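Local coordinates for protein endoglucanase E (Clostridium thermocellum, PDB 2WAO) that probably deacetylates plant cell-wall polysaccharides through its family 2 carbohydrate esterase domain, which also binds cello-oligosaccharides such as cellohexaose in its active site, at residues Leu271-Val276 with Phe293-Gln298. Sequence-based numbering, arbitrary orientation.
Sequences LCRSYV and FVEFPQ. With BGC (beta-D-glucopyranose), chain B.
Arg273 leaves helix 266-285 with CG opposite its backbone N and bends about its CG-CD bond (chi3 43°), which swings its guanidinium across to the carboxylate of Glu295, itself carried out by a fully extended chain. In one of two modelled conformers of the arginine, NH1 of Arg273 gives a salt-bridged hydrogen bond of 2.8 Å to OE2 of Glu295, received on the syn lone pair and lying close to the guanidinium plane, though the N-H points well off the line (139°). A weak second bond runs from the same nitrogen to OE1 of Glu295 at 3.5 Å, so a single NH1 spans both oxygens, with the two flat groups moderately tilted against each other. NH2 of Arg273 forms a salt bridge with Asp270, so the guanidinium is held between two carboxylates. Next to the ion pair the contact is apolar. CG1 of Val276 meets the ring edge of Phe293 at CE1 (3.8 Å), while the CG methylene of Arg273 lies 4.2 Å from CZ of that ring. Phe236 and Tyr240 of helix 233-250 also touch Val276. Past the strand end, Gln298 reaches the glucose, its NE2 3.3 Å from O2 of the sugar. Helix 271-276 and strand 293-295 run nearly antiparallel (165°); helix 266-285 is the crossover helix joining strand 255-260 to the edge strand 291-295 in a beta-alpha-beta unit of the SGNH-hydrolase fold.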
ATOM      1  N   LEU A 271      15.045  -4.592 -19.990  1.00  4.81           N
ATOM      2  CA  LEU A 271      15.067  -5.995 -19.555  1.00  5.11           C
ATOM      3  C   LEU A 271      13.851  -6.278 -18.678  1.00  5.90           C
ATOM      4  O   LEU A 271      13.155  -7.277 -18.901  1.00  6.50           O
ATOM      5  CB  LEU A 271      16.365  -6.346 -18.815  1.00  5.71           C
ATOM      6  CG  LEU A 271      17.687  -6.423 -19.604  1.00  5.89           C
ATOM      7  CD1 LEU A 271      18.874  -6.493 -18.657  1.00  8.02           C
ATOM      8  CD2 LEU A 271      17.614  -7.611 -20.566  1.00  7.44           C
ATOM      9  N   CYS A 272      13.579  -5.415 -17.698  1.00  5.73           N
ATOM     10  CA  CYS A 272      12.389  -5.614 -16.853  1.00  5.08           C
ATOM     11  C   CYS A 272      11.088  -5.673 -17.713  1.00  5.69           C
ATOM     12  O   CYS A 272      10.255  -6.582 -17.550  1.00  5.02           O
ATOM     13  CB  CYS A 272      12.289  -4.540 -15.760  1.00  5.98           C
ATOM     14  SG  CYS A 272      11.163  -5.094 -14.437  1.00  8.50           S
ATOM     15  N   ARG A 273      10.931  -4.732 -18.645  1.00  4.25           N
ATOM     16  CA  ARG A 273       9.794  -4.762 -19.542  0.50  5.26           C
ATOM     17  C   ARG A 273       9.752  -6.070 -20.335  1.00  4.14           C
ATOM     18  O   ARG A 273       8.706  -6.694 -20.420  1.00  4.18           O
ATOM     19  CB  ARG A 273       9.805  -3.553 -20.475  0.50  5.13           C
ATOM     20  CG  ARG A 273       8.536  -3.410 -21.354  0.50  7.18           C
ATOM     21  CD  ARG A 273       8.540  -2.032 -22.073  0.50  9.56           C
ATOM     22  NE  ARG A 273       9.842  -1.705 -22.616  0.50 16.37           N
ATOM     23  CZ  ARG A 273      10.511  -0.565 -22.454  0.50 15.55           C
ATOM     24  NH1 ARG A 273      10.013   0.472 -21.788  0.50 17.26           N
ATOM     25  NH2 ARG A 273      11.696  -0.471 -23.011  0.50 19.73           N
ATOM     26  N   SER A 274      10.882  -6.460 -20.923  1.00  4.77           N
ATOM     27  CA  SER A 274      10.926  -7.705 -21.685  1.00  6.21           C
ATOM     28  C   SER A 274      10.493  -8.902 -20.797  1.00  5.54           C
ATOM     29  O   SER A 274       9.686  -9.720 -21.214  1.00  5.97           O
ATOM     30  CB  SER A 274      12.358  -7.930 -22.221  1.00  6.80           C
ATOM     31  OG  SER A 274      12.404  -9.118 -22.992  1.00 15.90           O
ATOM     32  N   TYR A 275      11.047  -8.987 -19.594  1.00  5.53           N
ATOM     33  CA  TYR A 275      10.800 -10.163 -18.724  1.00  5.13           C
ATOM     34  C   TYR A 275       9.351 -10.233 -18.211  1.00  3.83           C
ATOM     35  O   TYR A 275       8.714 -11.300 -18.312  1.00  3.99           O
ATOM     36  CB  TYR A 275      11.779 -10.220 -17.544  1.00  5.91           C
ATOM     37  CG  TYR A 275      13.239 -10.333 -17.898  1.00  6.32           C
ATOM     38  CD1 TYR A 275      13.675 -10.527 -19.222  1.00 10.16           C
ATOM     39  CD2 TYR A 275      14.197 -10.210 -16.895  1.00  8.68           C
ATOM     40  CE1 TYR A 275      15.051 -10.590 -19.514  1.00  9.63           C
ATOM     41  CE2 TYR A 275      15.557 -10.259 -17.185  1.00  7.75           C
ATOM     42  CZ  TYR A 275      15.961 -10.487 -18.492  1.00  8.54           C
ATOM     43  OH  TYR A 275      17.330 -10.527 -18.738  1.00 11.45           O
ATOM     44  N   VAL A 276       8.820  -9.104 -17.708  1.00  4.02           N
ATOM     45  CA  VAL A 276       7.435  -9.042 -17.186  1.00  3.33           C
ATOM     46  C   VAL A 276       6.431  -9.263 -18.336  1.00  4.59           C
ATOM     47  O   VAL A 276       5.419  -9.944 -18.142  1.00  3.61           O
ATOM     48  CB  VAL A 276       7.178  -7.748 -16.391  1.00  2.98           C
ATOM     49  CG1 VAL A 276       5.688  -7.623 -15.895  1.00  5.36           C
ATOM     50  CG2 VAL A 276       8.190  -7.660 -15.165  1.00  2.00           C
ATOM     51  N   PHE A 293      -0.768  -6.674 -18.467  1.00  4.05           N
ATOM     52  CA  PHE A 293       0.413  -5.834 -18.341  1.00  4.74           C
ATOM     53  C   PHE A 293       0.106  -4.319 -18.334  1.00  5.95           C
ATOM     54  O   PHE A 293      -0.738  -3.831 -19.122  1.00  4.91           O
ATOM     55  CB  PHE A 293       1.402  -6.140 -19.475  1.00  4.37           C
ATOM     56  CG  PHE A 293       2.648  -5.315 -19.403  1.00  5.48           C
ATOM     57  CD1 PHE A 293       3.592  -5.544 -18.391  1.00  7.43           C
ATOM     58  CD2 PHE A 293       2.881  -4.285 -20.341  1.00  5.17           C
ATOM     59  CE1 PHE A 293       4.752  -4.797 -18.289  1.00  5.27           C
ATOM     60  CE2 PHE A 293       4.049  -3.515 -20.250  1.00  5.31           C
ATOM     61  CZ  PHE A 293       4.991  -3.765 -19.209  1.00  6.70           C
ATOM     62  N   VAL A 294       0.801  -3.587 -17.467  1.00  3.91           N
ATOM     63  CA  VAL A 294       0.686  -2.095 -17.468  1.00  5.09           C
ATOM     64  C   VAL A 294       2.063  -1.488 -17.331  1.00  6.36           C
ATOM     65  O   VAL A 294       2.847  -1.895 -16.474  1.00  5.69           O
ATOM     66  CB  VAL A 294      -0.222  -1.542 -16.319  1.00  5.86           C
ATOM     67  CG1 VAL A 294      -0.392  -0.002 -16.404  1.00  5.93           C
ATOM     68  CG2 VAL A 294      -1.566  -2.296 -16.231  1.00  5.93           C
ATOM     69  N   GLU A 295       2.384  -0.547 -18.214  1.00  5.45           N
ATOM     70  CA  GLU A 295       3.638   0.213 -18.057  1.00  6.31           C
ATOM     71  C   GLU A 295       3.370   1.677 -17.708  1.00  5.32           C
ATOM     72  O   GLU A 295       2.623   2.382 -18.435  1.00  5.90           O
ATOM     73  CB  GLU A 295       4.526   0.120 -19.295  1.00  5.83           C
ATOM     74  CG  GLU A 295       5.846   0.894 -19.042  1.00  5.98           C
ATOM     75  CD  GLU A 295       6.903   0.727 -20.157  1.00 10.80           C
ATOM     76  OE1 GLU A 295       6.648  -0.073 -21.111  1.00 11.95           O
ATOM     77  OE2 GLU A 295       7.983   1.386 -20.020  1.00 10.76           O
ATOM     78  N   PHE A 296       3.946   2.124 -16.584  1.00  5.07           N
ATOM     79  CA  PHE A 296       3.958   3.548 -16.237  1.00  6.35           C
ATOM     80  C   PHE A 296       5.182   4.150 -16.888  1.00  7.16           C
ATOM     81  O   PHE A 296       6.313   3.716 -16.620  1.00  7.15           O
ATOM     82  CB  PHE A 296       3.994   3.736 -14.727  1.00  6.62           C
ATOM     83  CG  PHE A 296       2.897   2.996 -13.991  1.00  7.38           C
ATOM     84  CD1 PHE A 296       1.575   3.446 -14.056  1.00  8.47           C
ATOM     85  CD2 PHE A 296       3.205   1.897 -13.177  1.00  7.68           C
ATOM     86  CE1 PHE A 296       0.564   2.808 -13.338  1.00  8.26           C
ATOM     87  CE2 PHE A 296       2.211   1.247 -12.462  1.00  7.37           C
ATOM     88  CZ  PHE A 296       0.888   1.694 -12.535  1.00  5.88           C
ATOM     89  N   PRO A 297       4.971   5.115 -17.792  1.00  8.51           N
ATOM     90  CA  PRO A 297       6.114   5.705 -18.488  1.00  9.06           C
ATOM     91  C   PRO A 297       7.130   6.233 -17.493  1.00  7.98           C
ATOM     92  O   PRO A 297       6.775   6.781 -16.432  1.00  6.85           O
ATOM     93  CB  PRO A 297       5.479   6.881 -19.260  1.00 10.76           C
ATOM     94  CG  PRO A 297       4.119   6.362 -19.552  1.00 11.40           C
ATOM     95  CD  PRO A 297       3.704   5.708 -18.249  1.00  9.38           C
ATOM     96  N   GLN A 298       8.394   6.020 -17.826  1.00  8.72           N
ATOM     97  CA  GLN A 298       9.500   6.436 -16.964  1.00 10.27           C
ATOM     98  C   GLN A 298       9.372   7.917 -16.571  1.00 10.05           C
ATOM     99  O   GLN A 298       9.078   8.771 -17.410  1.00  8.74           O
ATOM    100  CB  GLN A 298      10.775   6.227 -17.745  1.00 11.16           C
ATOM    101  CG  GLN A 298      11.992   6.548 -16.971  1.00 18.16           C
ATOM    102  CD  GLN A 298      13.237   6.616 -17.843  1.00 20.70           C
ATOM    103  OE1 GLN A 298      13.259   6.180 -19.008  1.00 22.47           O
ATOM    104  NE2 GLN A 298      14.275   7.156 -17.272  1.00 22.54           N
TER
HETATM  105  C2  BGC B   1      16.325   9.239 -16.157  1.00 47.12           C
HETATM  106  C3  BGC B   1      16.751   9.330 -14.696  1.00 46.13           C
HETATM  107  C4  BGC B   1      17.993   8.486 -14.435  1.00 43.08           C
HETATM  108  C5  BGC B   1      19.064   8.752 -15.487  1.00 45.65           C
HETATM  109  C6  BGC B   1      20.273   7.849 -15.275  1.00 45.97           C
HETATM  110  C1  BGC B   1      17.514   9.452 -17.086  1.00 47.74           C
HETATM  111  O1  BGC B   1      17.104   9.265 -18.422  1.00 50.71           O
HETATM  112  O2  BGC B   1      15.341  10.214 -16.421  1.00 46.86           O
HETATM  113  O3  BGC B   1      15.698   8.883 -13.871  1.00 45.80           O
HETATM  114  O4  BGC B   1      18.395   8.631 -13.532  1.00 31.25           O
HETATM  115  O5  BGC B   1      18.528   8.525 -16.772  1.00 47.22           O
HETATM  116  O6  BGC B   1      21.006   7.756 -16.475  1.00 46.10           O